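Side-chain contacts in putative NADPH:quinone oxidoreductase (Ralstonia eutropha, PDB 3IUP), which binds NADPH and, as a putative NADPH:quinone oxidoreductase, probably uses it to reduce quinone-like substrates: residues Gln206-Leu211 / Arg363-Lys368; Leu161-Thr166 / Tyr284-Leu289; Thr178-Asn183 / Asp210-Gln215. All coordinates share one frame; numbering follows the deposited sequence.

Contact 1 of 3, residues Gln206-Leu211 / Arg363-Lys368. With NDP (NADPH dihydro-nicotinamide-adenine-dinucleotide phosphate), chain C.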
loop_
_atom_site.group_PDB
_atom_site.type_symbol
_atom_site.label_atom_id
_atom_site.label_comp_id
_atom_site.label_asym_id
_atom_site.label_seq_id
_atom_site.Cartn_x
_atom_site.Cartn_y
_atom_site.Cartn_z
ATOM N N GLN A 206 14.637 -15.180 19.402
ATOM C CA GLN A 206 13.914 -15.649 20.575
ATOM C C GLN A 206 14.191 -14.871 21.858
ATOM O O GLN A 206 13.288 -14.647 22.645
ATOM C CB GLN A 206 14.190 -17.123 20.796
ATOM C CG GLN A 206 13.338 -17.734 21.884
ATOM C CD GLN A 206 11.846 -17.741 21.596
ATOM O OE1 GLN A 206 11.411 -17.737 20.451
ATOM N NE2 GLN A 206 11.053 -17.723 22.660
ATOM N N GLU A 207 15.427 -14.439 22.088
ATOM C CA GLU A 207 15.719 -13.674 23.304
ATOM C C GLU A 207 14.864 -12.394 23.377
ATOM O O GLU A 207 14.569 -11.875 24.460
ATOM C CB GLU A 207 17.215 -13.352 23.415
ATOM C CG GLU A 207 17.711 -12.426 22.396
ATOM C CD GLU A 207 19.228 -12.224 22.433
ATOM O OE1 GLU A 207 19.936 -12.831 23.285
ATOM O OE2 GLU A 207 19.700 -11.452 21.588
ATOM N N GLN A 208 14.478 -11.863 22.218
ATOM C CA GLN A 208 13.584 -10.716 22.203
ATOM C C GLN A 208 12.170 -11.090 22.612
ATOM O O GLN A 208 11.470 -10.305 23.241
ATOM C CB GLN A 208 13.570 -10.081 20.789
ATOM C CG GLN A 208 14.891 -9.519 20.410
ATOM C CD GLN A 208 15.057 -9.236 18.929
ATOM O OE1 GLN A 208 14.084 -9.248 18.138
ATOM N NE2 GLN A 208 16.317 -9.020 18.530
ATOM N N ALA A 209 11.728 -12.279 22.229
ATOM C CA ALA A 209 10.459 -12.792 22.700
ATOM C C ALA A 209 10.477 -13.008 24.212
ATOM O O ALA A 209 9.540 -12.651 24.896
ATOM C CB ALA A 209 10.084 -14.091 21.951
ATOM N N ASP A 210 11.579 -13.557 24.741
ATOM C CA ASP A 210 11.733 -13.706 26.181
ATOM C C ASP A 210 11.567 -12.344 26.896
ATOM O O ASP A 210 10.881 -12.264 27.910
ATOM C CB ASP A 210 13.123 -14.265 26.512
ATOM C CG ASP A 210 13.391 -15.635 25.854
ATOM O OD1 ASP A 210 12.410 -16.318 25.480
ATOM O OD2 ASP A 210 14.594 -16.017 25.722
ATOM N N LEU A 211 12.254 -11.328 26.368
ATOM C CA LEU A 211 12.195 -9.967 26.917
ATOM C C LEU A 211 10.759 -9.480 26.993
ATOM O O LEU A 211 10.306 -9.032 28.026
ATOM C CB LEU A 211 13.034 -8.998 26.075
ATOM C CG LEU A 211 13.005 -7.538 26.530
ATOM C CD1 LEU A 211 13.518 -7.444 27.982
ATOM C CD2 LEU A 211 13.784 -6.589 25.542
ATOM N N ARG A 363 21.570 -0.263 15.655
ATOM C CA ARG A 363 20.134 -0.242 16.053
ATOM C C ARG A 363 19.729 -1.618 16.663
ATOM O O ARG A 363 18.654 -2.176 16.375
ATOM C CB ARG A 363 19.200 0.148 14.877
ATOM C CG ARG A 363 19.689 1.396 14.090
ATOM C CD ARG A 363 20.444 0.949 12.834
ATOM N NE ARG A 363 21.147 2.031 12.146
ATOM C CZ ARG A 363 20.561 2.893 11.317
ATOM N NH1 ARG A 363 19.245 2.825 11.094
ATOM N NH2 ARG A 363 21.279 3.845 10.735
ATOM N N ALA A 364 20.611 -2.104 17.519
ATOM C CA ALA A 364 20.439 -3.395 18.217
ATOM C C ALA A 364 19.569 -3.209 19.458
ATOM O O ALA A 364 19.610 -2.144 20.107
ATOM C CB ALA A 364 21.827 -3.929 18.591
ATOM N N THR A 365 18.748 -4.223 19.780
ATOM C CA THR A 365 17.916 -4.222 20.988
ATOM C C THR A 365 18.655 -3.872 22.259
ATOM O O THR A 365 19.710 -4.454 22.553
ATOM C CB THR A 365 17.269 -5.655 21.217
ATOM O OG1 THR A 365 16.626 -6.057 20.015
ATOM C CG2 THR A 365 16.262 -5.702 22.452
ATOM N N GLY A 366 18.113 -2.911 23.019
ATOM C CA GLY A 366 18.733 -2.509 24.297
ATOM C C GLY A 366 20.100 -1.842 24.191
ATOM O O GLY A 366 20.863 -1.779 25.189
ATOM N N GLU A 367 20.403 -1.315 23.003
ATOM C CA GLU A 367 21.668 -0.654 22.772
ATOM C C GLU A 367 21.437 0.715 22.152
ATOM O O GLU A 367 22.128 1.059 21.198
ATOM C CB GLU A 367 22.609 -1.517 21.915
ATOM C CG GLU A 367 22.957 -2.833 22.607
ATOM C CD GLU A 367 24.056 -3.634 21.945
ATOM O OE1 GLU A 367 25.206 -3.129 21.898
ATOM O OE2 GLU A 367 23.769 -4.800 21.505
ATOM N N LYS A 368 20.462 1.455 22.687
ATOM C CA LYS A 368 20.278 2.854 22.347
ATOM C C LYS A 368 21.206 3.753 23.183
ATOM O O LYS A 368 21.319 3.591 24.399
ATOM C CB LYS A 368 18.842 3.292 22.505
ATOM C CG LYS A 368 18.579 4.707 21.927
ATOM C CD LYS A 368 17.165 5.199 22.136
ATOM C CE LYS A 368 16.140 4.427 21.283
ATOM N NZ LYS A 368 16.261 4.720 19.852
HETATM P PA NDP C . 15.583 0.629 18.938
HETATM O O1A NDP C . 15.246 0.731 20.343
HETATM O O2A NDP C . 16.945 0.997 18.493
HETATM O O5B NDP C . 15.295 -0.957 18.560
HETATM C C5B NDP C . 15.458 -1.324 17.186
HETATM C C4B NDP C . 14.964 -2.727 17.009
HETATM O O4B NDP C . 15.115 -3.007 15.647
HETATM C C3B NDP C . 15.773 -3.760 17.811
HETATM O O3B NDP C . 14.990 -4.686 18.535
HETATM C C2B NDP C . 16.540 -4.536 16.718
HETATM O O2B NDP C . 16.718 -5.924 16.998
HETATM C C1B NDP C . 15.614 -4.345 15.525
HETATM N N9A NDP C . 16.302 -4.434 14.230
HETATM C C8A NDP C . 17.437 -3.729 13.884
HETATM N N7A NDP C . 17.735 -3.996 12.600
HETATM C C5A NDP C . 16.786 -4.867 12.098
HETATM C C6A NDP C . 16.581 -5.492 10.851
HETATM N N6A NDP C . 17.434 -5.384 9.817
HETATM N N1A NDP C . 15.492 -6.323 10.690
HETATM C C2A NDP C . 14.633 -6.579 11.713
HETATM N N3A NDP C . 14.835 -5.966 12.928
HETATM C C4A NDP C . 15.885 -5.132 13.121
HETATM O O3 NDP C . 14.612 1.452 17.941
HETATM P PN NDP C . 13.516 2.486 18.351
HETATM O O1N NDP C . 12.561 1.986 19.309
HETATM O O2N NDP C . 14.108 3.832 18.660
HETATM O O5D NDP C . 12.750 2.638 16.921
HETATM C C5D NDP C . 11.923 1.562 16.453
HETATM C C4D NDP C . 11.537 1.809 14.999
HETATM O O4D NDP C . 10.505 2.819 15.009
HETATM C C3D NDP C . 12.665 2.300 14.068
HETATM O O3D NDP C . 12.556 1.728 12.780
HETATM C C2D NDP C . 12.363 3.787 13.980
HETATM O O2D NDP C . 12.887 4.454 12.841
HETATM C C1D NDP C . 10.834 3.728 13.960
HETATM N N1N NDP C . 10.186 5.037 14.204
HETATM C C2N NDP C . 9.515 5.576 13.157
HETATM C C3N NDP C . 8.892 6.791 13.259
HETATM C C7N NDP C . 8.032 7.312 12.123
HETATM O O7N NDP C . 7.543 8.607 12.267
HETATM N N7N NDP C . 7.749 6.625 11.008
HETATM C C4N NDP C . 8.704 7.405 14.592
HETATM C C5N NDP C . 9.471 6.720 15.696
HETATM C C6N NDP C . 10.180 5.549 15.455
HETATM P P2B NDP C . 18.188 -6.643 16.838
HETATM O O1X NDP C . 18.823 -6.653 18.235
HETATM O O2X NDP C . 19.090 -5.925 15.839
HETATM O O3X NDP C . 17.845 -8.058 16.349
#

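Contact 2 of 3, residues Leu161-Thr166 / Tyr284-Leu289. With NDP (NADPH dihydro-nicotinamide-adenine-dinucleotide phosphate), chain C.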
loop_
_atom_site.group_PDB
_atom_site.type_symbol
_atom_site.label_atom_id
_atom_site.label_comp_id
_atom_site.label_asym_id
_atom_site.label_seq_id
_atom_site.Cartn_x
_atom_site.Cartn_y
_atom_site.Cartn_z
ATOM N N LEU A 161 1.657 5.837 20.684
ATOM C CA LEU A 161 0.275 6.266 20.820
ATOM C C LEU A 161 -0.381 6.462 19.458
ATOM O O LEU A 161 -1.577 6.158 19.283
ATOM C CB LEU A 161 0.200 7.558 21.644
ATOM C CG LEU A 161 0.522 7.349 23.117
ATOM C CD1 LEU A 161 0.759 8.715 23.751
ATOM C CD2 LEU A 161 -0.600 6.566 23.833
ATOM N N GLY A 162 0.350 6.971 18.495
ATOM C CA GLY A 162 -0.191 7.165 17.178
ATOM C C GLY A 162 -0.570 5.910 16.434
ATOM O O GLY A 162 -1.477 5.921 15.609
HETATM N N MSE A 163 0.129 4.822 16.719
HETATM C CA MSE A 163 -0.274 3.501 16.165
HETATM C C MSE A 163 -1.649 3.119 16.673
HETATM O O MSE A 163 -2.484 2.683 15.901
HETATM C CB MSE A 163 0.755 2.431 16.553
HETATM C CG MSE A 163 2.013 2.695 15.922
HETATM SE SE MSE A 163 3.284 1.298 16.543
HETATM C CE MSE A 163 4.638 1.819 15.452
ATOM N N VAL A 164 -1.871 3.259 17.974
ATOM C CA VAL A 164 -3.173 2.978 18.552
ATOM C C VAL A 164 -4.257 3.942 18.031
ATOM O O VAL A 164 -5.363 3.521 17.642
ATOM C CB VAL A 164 -3.128 2.947 20.067
ATOM C CG1 VAL A 164 -4.542 2.771 20.637
ATOM C CG2 VAL A 164 -2.174 1.819 20.516
ATOM N N GLU A 165 -3.889 5.207 17.935
ATOM C CA GLU A 165 -4.792 6.213 17.344
ATOM C C GLU A 165 -5.189 5.896 15.890
ATOM O O GLU A 165 -6.360 5.940 15.547
ATOM C CB GLU A 165 -4.174 7.599 17.452
ATOM C CG GLU A 165 -5.191 8.741 17.157
ATOM C CD GLU A 165 -5.943 9.173 18.423
ATOM O OE1 GLU A 165 -5.821 8.528 19.476
ATOM O OE2 GLU A 165 -6.673 10.177 18.341
ATOM N N THR A 166 -4.216 5.579 15.052
ATOM C CA THR A 166 -4.437 5.165 13.702
ATOM C C THR A 166 -5.294 3.914 13.594
ATOM O O THR A 166 -6.177 3.889 12.791
ATOM C CB THR A 166 -3.095 4.904 12.955
ATOM O OG1 THR A 166 -2.288 6.098 12.956
ATOM C CG2 THR A 166 -3.325 4.527 11.520
ATOM N N TYR A 284 1.408 -0.556 7.670
ATOM C CA TYR A 284 2.194 0.664 7.532
ATOM C C TYR A 284 3.672 0.330 7.717
ATOM O O TYR A 284 4.057 -0.247 8.739
ATOM C CB TYR A 284 1.728 1.681 8.519
ATOM C CG TYR A 284 0.435 2.334 8.115
ATOM C CD1 TYR A 284 0.390 3.143 7.009
ATOM C CD2 TYR A 284 -0.751 2.155 8.870
ATOM C CE1 TYR A 284 -0.783 3.778 6.634
ATOM C CE2 TYR A 284 -1.931 2.793 8.504
ATOM C CZ TYR A 284 -1.934 3.588 7.377
ATOM O OH TYR A 284 -3.059 4.244 6.938
ATOM N N LEU A 285 4.491 0.710 6.736
ATOM C CA LEU A 285 5.932 0.548 6.846
ATOM C C LEU A 285 6.398 1.868 7.474
ATOM O O LEU A 285 6.535 2.874 6.783
ATOM C CB LEU A 285 6.563 0.297 5.505
ATOM C CG LEU A 285 6.033 -0.866 4.683
ATOM C CD1 LEU A 285 6.894 -1.131 3.411
ATOM C CD2 LEU A 285 5.840 -2.133 5.500
ATOM N N TYR A 286 6.606 1.892 8.780
ATOM C CA TYR A 286 6.966 3.122 9.492
ATOM C C TYR A 286 8.475 3.178 9.780
ATOM O O TYR A 286 8.979 4.161 10.299
ATOM C CB TYR A 286 6.121 3.305 10.774
ATOM C CG TYR A 286 6.650 2.543 11.955
ATOM C CD1 TYR A 286 6.510 1.169 12.039
ATOM C CD2 TYR A 286 7.287 3.197 12.983
ATOM C CE1 TYR A 286 6.973 0.472 13.131
ATOM C CE2 TYR A 286 7.784 2.513 14.076
ATOM C CZ TYR A 286 7.657 1.148 14.130
ATOM O OH TYR A 286 8.163 0.505 15.233
ATOM N N GLY A 287 9.183 2.117 9.451
ATOM C CA GLY A 287 10.638 2.114 9.529
ATOM C C GLY A 287 11.221 1.401 8.353
ATOM O O GLY A 287 10.524 0.788 7.521
ATOM N N GLY A 288 12.527 1.478 8.256
ATOM C CA GLY A 288 13.238 0.787 7.220
ATOM C C GLY A 288 14.477 0.105 7.721
ATOM O O GLY A 288 15.526 0.142 7.042
ATOM N N LEU A 289 14.348 -0.590 8.852
ATOM C CA LEU A 289 15.476 -1.270 9.453
ATOM C C LEU A 289 16.091 -2.247 8.492
ATOM O O LEU A 289 17.322 -2.354 8.484
ATOM C CB LEU A 289 15.106 -1.990 10.747
ATOM C CG LEU A 289 14.611 -1.007 11.823
ATOM C CD1 LEU A 289 13.842 -1.779 12.903
ATOM C CD2 LEU A 289 15.719 -0.164 12.408
HETATM P PA NDP C . 15.583 0.629 18.938
HETATM O O1A NDP C . 15.246 0.731 20.343
HETATM O O2A NDP C . 16.945 0.997 18.493
HETATM O O5B NDP C . 15.295 -0.957 18.560
HETATM C C5B NDP C . 15.458 -1.324 17.186
HETATM C C4B NDP C . 14.964 -2.727 17.009
HETATM O O4B NDP C . 15.115 -3.007 15.647
HETATM C C3B NDP C . 15.773 -3.760 17.811
HETATM O O3B NDP C . 14.990 -4.686 18.535
HETATM C C2B NDP C . 16.540 -4.536 16.718
HETATM O O2B NDP C . 16.718 -5.924 16.998
HETATM C C1B NDP C . 15.614 -4.345 15.525
HETATM N N9A NDP C . 16.302 -4.434 14.230
HETATM C C8A NDP C . 17.437 -3.729 13.884
HETATM N N7A NDP C . 17.735 -3.996 12.600
HETATM C C5A NDP C . 16.786 -4.867 12.098
HETATM C C6A NDP C . 16.581 -5.492 10.851
HETATM N N6A NDP C . 17.434 -5.384 9.817
HETATM N N1A NDP C . 15.492 -6.323 10.690
HETATM C C2A NDP C . 14.633 -6.579 11.713
HETATM N N3A NDP C . 14.835 -5.966 12.928
HETATM C C4A NDP C . 15.885 -5.132 13.121
HETATM O O3 NDP C . 14.612 1.452 17.941
HETATM P PN NDP C . 13.516 2.486 18.351
HETATM O O1N NDP C . 12.561 1.986 19.309
HETATM O O2N NDP C . 14.108 3.832 18.660
HETATM O O5D NDP C . 12.750 2.638 16.921
HETATM C C5D NDP C . 11.923 1.562 16.453
HETATM C C4D NDP C . 11.537 1.809 14.999
HETATM O O4D NDP C . 10.505 2.819 15.009
HETATM C C3D NDP C . 12.665 2.300 14.068
HETATM O O3D NDP C . 12.556 1.728 12.780
HETATM C C2D NDP C . 12.363 3.787 13.980
HETATM O O2D NDP C . 12.887 4.454 12.841
HETATM C C1D NDP C . 10.834 3.728 13.960
HETATM N N1N NDP C . 10.186 5.037 14.204
HETATM C C2N NDP C . 9.515 5.576 13.157
HETATM C C3N NDP C . 8.892 6.791 13.259
HETATM C C7N NDP C . 8.032 7.312 12.123
HETATM O O7N NDP C . 7.543 8.607 12.267
HETATM N N7N NDP C . 7.749 6.625 11.008
HETATM C C4N NDP C . 8.704 7.405 14.592
HETATM C C5N NDP C . 9.471 6.720 15.696
HETATM C C6N NDP C . 10.180 5.549 15.455
HETATM P P2B NDP C . 18.188 -6.643 16.838
HETATM O O1X NDP C . 18.823 -6.653 18.235
HETATM O O2X NDP C . 19.090 -5.925 15.839
HETATM O O3X NDP C . 17.845 -8.058 16.349
#

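Contact 3 of 3, residues Thr178-Asn183 / Asp210-Gln215. With NDP (NADPH dihydro-nicotinamide-adenine-dinucleotide phosphate), chain C.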
loop_
_atom_site.group_PDB
_atom_site.type_symbol
_atom_site.label_atom_id
_atom_site.label_comp_id
_atom_site.label_asym_id
_atom_site.label_seq_id
_atom_site.Cartn_x
_atom_site.Cartn_y
_atom_site.Cartn_z
ATOM N N THR A 178 5.985 -4.973 14.528
ATOM C CA THR A 178 7.225 -5.700 14.267
ATOM C C THR A 178 8.436 -5.001 14.920
ATOM O O THR A 178 8.353 -3.873 15.400
ATOM C CB THR A 178 7.486 -5.948 12.800
ATOM O OG1 THR A 178 7.931 -4.729 12.161
ATOM C CG2 THR A 178 6.223 -6.495 12.078
ATOM N N ALA A 179 9.565 -5.704 14.900
ATOM C CA ALA A 179 10.767 -5.315 15.646
ATOM C C ALA A 179 10.352 -4.893 17.063
ATOM O O ALA A 179 10.836 -3.907 17.602
ATOM C CB ALA A 179 11.540 -4.218 14.899
ATOM N N ALA A 180 9.488 -5.711 17.669
ATOM C CA ALA A 180 8.696 -5.331 18.842
ATOM C C ALA A 180 9.543 -5.187 20.128
ATOM O O ALA A 180 9.093 -4.605 21.096
ATOM C CB ALA A 180 7.569 -6.271 19.083
ATOM N N ALA A 181 10.783 -5.686 20.102
ATOM C CA ALA A 181 11.695 -5.521 21.264
ATOM C C ALA A 181 12.458 -4.213 21.194
ATOM O O ALA A 181 13.290 -3.913 22.070
ATOM C CB ALA A 181 12.660 -6.717 21.365
ATOM N N SER A 182 12.154 -3.415 20.172
ATOM C CA SER A 182 12.656 -2.036 20.136
ATOM C C SER A 182 12.198 -1.263 21.360
ATOM O O SER A 182 11.225 -1.630 22.028
ATOM C CB SER A 182 12.179 -1.318 18.853
ATOM O OG SER A 182 10.789 -1.106 18.932
ATOM N N ASN A 183 12.898 -0.179 21.687
ATOM C CA ASN A 183 12.376 0.716 22.693
ATOM C C ASN A 183 10.903 1.086 22.467
ATOM O O ASN A 183 10.072 1.012 23.385
ATOM C CB ASN A 183 13.223 1.993 22.835
ATOM C CG ASN A 183 14.486 1.803 23.678
ATOM O OD1 ASN A 183 14.981 0.710 23.837
ATOM N ND2 ASN A 183 15.004 2.903 24.226
ATOM N N ASP A 210 11.579 -13.557 24.741
ATOM C CA ASP A 210 11.733 -13.706 26.181
ATOM C C ASP A 210 11.567 -12.344 26.896
ATOM O O ASP A 210 10.881 -12.264 27.910
ATOM C CB ASP A 210 13.123 -14.265 26.512
ATOM C CG ASP A 210 13.391 -15.635 25.854
ATOM O OD1 ASP A 210 12.410 -16.318 25.480
ATOM O OD2 ASP A 210 14.594 -16.017 25.722
ATOM N N LEU A 211 12.254 -11.328 26.368
ATOM C CA LEU A 211 12.195 -9.967 26.917
ATOM C C LEU A 211 10.759 -9.480 26.993
ATOM O O LEU A 211 10.306 -9.032 28.026
ATOM C CB LEU A 211 13.034 -8.998 26.075
ATOM C CG LEU A 211 13.005 -7.538 26.530
ATOM C CD1 LEU A 211 13.518 -7.444 27.982
ATOM C CD2 LEU A 211 13.784 -6.589 25.542
ATOM N N LEU A 212 10.032 -9.560 25.879
ATOM C CA LEU A 212 8.670 -9.049 25.880
ATOM C C LEU A 212 7.727 -9.859 26.782
ATOM O O LEU A 212 6.856 -9.309 27.443
ATOM C CB LEU A 212 8.133 -9.013 24.451
ATOM C CG LEU A 212 8.666 -7.885 23.565
ATOM C CD1 LEU A 212 8.144 -8.050 22.126
ATOM C CD2 LEU A 212 8.286 -6.470 24.141
ATOM N N LYS A 213 7.883 -11.180 26.785
ATOM C CA LYS A 213 7.056 -12.016 27.654
ATOM C C LYS A 213 7.291 -11.665 29.118
ATOM O O LYS A 213 6.351 -11.680 29.894
ATOM C CB LYS A 213 7.279 -13.518 27.397
ATOM C CG LYS A 213 6.843 -14.004 26.056
ATOM C CD LYS A 213 5.358 -13.809 25.787
ATOM C CE LYS A 213 4.484 -14.598 26.709
ATOM N NZ LYS A 213 3.049 -14.617 26.246
ATOM N N ALA A 214 8.530 -11.349 29.464
ATOM C CA ALA A 214 8.901 -10.948 30.830
ATOM C C ALA A 214 8.257 -9.609 31.186
ATOM O O ALA A 214 7.977 -9.367 32.370
ATOM C CB ALA A 214 10.462 -10.870 31.011
ATOM N N GLN A 215 7.994 -8.781 30.164
ATOM C CA GLN A 215 7.273 -7.540 30.346
ATOM C C GLN A 215 5.746 -7.662 30.249
ATOM O O GLN A 215 5.019 -6.648 30.228
ATOM C CB GLN A 215 7.793 -6.501 29.348
ATOM C CG GLN A 215 9.286 -6.203 29.493
ATOM C CD GLN A 215 9.786 -5.179 28.501
ATOM O OE1 GLN A 215 9.125 -4.932 27.464
ATOM N NE2 GLN A 215 10.992 -4.648 28.743
HETATM P PA NDP C . 15.583 0.629 18.938
HETATM O O1A NDP C . 15.246 0.731 20.343
HETATM O O2A NDP C . 16.945 0.997 18.493
HETATM O O5B NDP C . 15.295 -0.957 18.560
HETATM C C5B NDP C . 15.458 -1.324 17.186
HETATM C C4B NDP C . 14.964 -2.727 17.009
HETATM O O4B NDP C . 15.115 -3.007 15.647
HETATM C C3B NDP C . 15.773 -3.760 17.811
HETATM O O3B NDP C . 14.990 -4.686 18.535
HETATM C C2B NDP C . 16.540 -4.536 16.718
HETATM O O2B NDP C . 16.718 -5.924 16.998
HETATM C C1B NDP C . 15.614 -4.345 15.525
HETATM N N9A NDP C . 16.302 -4.434 14.230
HETATM C C8A NDP C . 17.437 -3.729 13.884
HETATM N N7A NDP C . 17.735 -3.996 12.600
HETATM C C5A NDP C . 16.786 -4.867 12.098
HETATM C C6A NDP C . 16.581 -5.492 10.851
HETATM N N6A NDP C . 17.434 -5.384 9.817
HETATM N N1A NDP C . 15.492 -6.323 10.690
HETATM C C2A NDP C . 14.633 -6.579 11.713
HETATM N N3A NDP C . 14.835 -5.966 12.928
HETATM C C4A NDP C . 15.885 -5.132 13.121
HETATM O O3 NDP C . 14.612 1.452 17.941
HETATM P PN NDP C . 13.516 2.486 18.351
HETATM O O1N NDP C . 12.561 1.986 19.309
HETATM O O2N NDP C . 14.108 3.832 18.660
HETATM O O5D NDP C . 12.750 2.638 16.921
HETATM C C5D NDP C . 11.923 1.562 16.453
HETATM C C4D NDP C . 11.537 1.809 14.999
HETATM O O4D NDP C . 10.505 2.819 15.009
HETATM C C3D NDP C . 12.665 2.300 14.068
HETATM O O3D NDP C . 12.556 1.728 12.780
HETATM C C2D NDP C . 12.363 3.787 13.980
HETATM O O2D NDP C . 12.887 4.454 12.841
HETATM C C1D NDP C . 10.834 3.728 13.960
HETATM N N1N NDP C . 10.186 5.037 14.204
HETATM C C2N NDP C . 9.515 5.576 13.157
HETATM C C3N NDP C . 8.892 6.791 13.259
HETATM C C7N NDP C . 8.032 7.312 12.123
HETATM O O7N NDP C . 7.543 8.607 12.267
HETATM N N7N NDP C . 7.749 6.625 11.008
HETATM C C4N NDP C . 8.704 7.405 14.592
HETATM C C5N NDP C . 9.471 6.720 15.696
HETATM C C6N NDP C . 10.180 5.549 15.455
HETATM P P2B NDP C . 18.188 -6.643 16.838
HETATM O O1X NDP C . 18.823 -6.653 18.235
HETATM O O2X NDP C . 19.090 -5.925 15.839
HETATM O O3X NDP C . 17.845 -8.058 16.349
#

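Contact 1 of 3, residues Gln206-Leu211 / Arg363-Lys368
Q208 on the helix and T365 in the loop approach each other obliquely, both directed at the 2'-phosphate on the adenine ribose of NADPH. Their closest atoms, Q208 NE2 and T365 OG1, are 3.3 Å apart, but the angle is too poor for a hydrogen bond. Q208 NE2 instead donates to phosphate oxygen O3X at 2.8 Å. The Q208 chain is nearly extended beyond CG, which carries the amide out from the helix to the phosphate; its OE1 accepts from the backbone N of R204, and this second bond limits rotation of the amide. T365 meets the cofactor with both backbone and side chain. T365 N donates almost straight to O1X at 2.9 Å, at an N-H...acceptor angle of 170°, and T365 OG1 accepts a 2.6 Å bond from the ribose hydroxyl O3B. With chi1 at -52°, OG1 lies beside T365's own N, so both can face the ribose and its phosphate, while CG2 swings to the other side. There it meets L211 tip to tip, L211 CD2 to T365 CG2 at 4.1 Å, a contact that is tentative because L211 has two conformers. Further along, K368 bends at its last two torsions and brings NZ to within 2.6 Å of O2N in the diphosphate; N45 OD1 is a second partner of this amine. A type II turn from A364 to E367 shapes the loop. Reading the 2'-phosphate just past the second strand of a Rossmann domain is a common way of selecting NADPH over NADH, consistent with the cofactor bound here; R204 and K205 also bond it. Helix 206-214 follows strand 199-203, Q208 and T365 both touch A181 in the loop before helix 183-195, and T365's loop runs from helix 354-360 into strand 369-372.

Contact 2 of 3, residues Leu161-Thr166 / Tyr284-Leu289
The selenomethionine M163 lays its terminal methyl on one face of the Y286 ring. M163 CE stands 3.5 Å from the ring centroid and 17° off the normal, a CH-pi contact displaced toward the rim, with CZ of Y286 nearest at 3.4 Å. M163 SE follows above the same face but at 5.2 Å from the centroid, a distant Met-aromatic contact. The M163 chain is extended beyond CG and reaches the ring at about a right angle to the Y286 side chain. Y286 takes the uncommon chi1 of 83°, its CG tucked between backbone N and carbonyl carbon, which turns one face of the ring to the M163 methyl. The CD2-CE2 border of the ring runs along NADPH, with C2N of the nicotinamide 3.3 Å from Y286 CD2. The backbone joins in: Y286 O accepts from the carboxamide N7N at 2.8 Å and 165°, which restrains the carboxamide. Beyond this shell, Y286 OH is hydrogen-bonded to H177 NE2, which steadies the ring. One turn along the helix, T166 CG2 touches Y284 CE2 obliquely at 3.7 Å. T166 OG1 donates back to G162 O at 2.8 Å, from the face of that carbonyl opposite to the one T166 N uses, and also bonds W309 NE1. The W309 ring meets Y284 edge-to-face, and Y284 OH bonds E170. In this Rossmann-type domain the strand end thus shapes the nicotinamide pocket as well as the core. Helix 155-169 packs here against the parallel sheet, where strand 281-285 runs between 243-249 and 304-308; M163 also touches F245 of 243-249 and L188 of helix 183-195, while L285 packs on W304 of the second subunit.

Contact 3 of 3, residues Thr178-Asn183 / Asp210-Gln215
L212 drives its isobutyl group from the helix against the backbone and methyl group of A180. Its CB points at the turn, and L212 CG, set anti to the carbonyl carbon (chi1 -75°), comes to 4.1 Å from A180 O. There the branches part. L212 CD1 meets A180 CB at 3.6 Å, the closest pair between the segments, and also lies 4.1 Å from A181 N; L212 CD2 rests 3.7 Å from A180 O. One methyl therefore reaches the side-chain carbon, and both branches pack about the carbonyl. The same leucine touches N201 and V203 of strand 199-203 and V220 of strand 220-222, so its tip is buried among sheet and turn. Beside it L211 CD2 approaches A181 CB at 4.3 Å, a looser contact and a doubtful one, since L211 is modelled in two conformers. The turn receiving these leucines is the dinucleotide-binding loop of a Rossmann domain, linking the central strand 175-177 to helix 183-195 where glycine-rich sequences are often found. A179 to S182 form a type I beta turn closed by S182 N to A179 O at 2.9 Å. S182 is the N-cap of the helix, its OG bonded to the backbone N of G185. Just after it, N183 N donates almost straight, at 168°, to diphosphate oxygen O1A of NADPH, 2.9 Å away. The positive end of the helix dipole would be expected to favour the negative charge there. The cofactor lies across the turn from L212: A179 CB faces the ribose, and S182 CB comes near the diphosphate. At the end of helix 206-214, Q215 NE2 is hydrogen-bonded to Q186 OE1, tying the helix to its neighbour 183-195.

From the N terminus, helix 155-169 opens contact 2, which closes only at 284-289, the end of strand 281-285 and the loop beyond it. Nested within that loop, contact 3 joins the turn after strand 175-177 to helix 206-214, a short closure inside the first half of the Rossmann domain. Contact 1 starts on the same helix, sharing D210 and L211 with contact 3, and crosses contact 2 by running on to 363-368, ahead of strand 369-372 in the mixed sheet. The centres of contacts 1 and 3 are about 7 Å apart, whereas that of contact 2 lies about 19 and 16 Å from them. All three border NADPH, and L289 touches both R363 and A179.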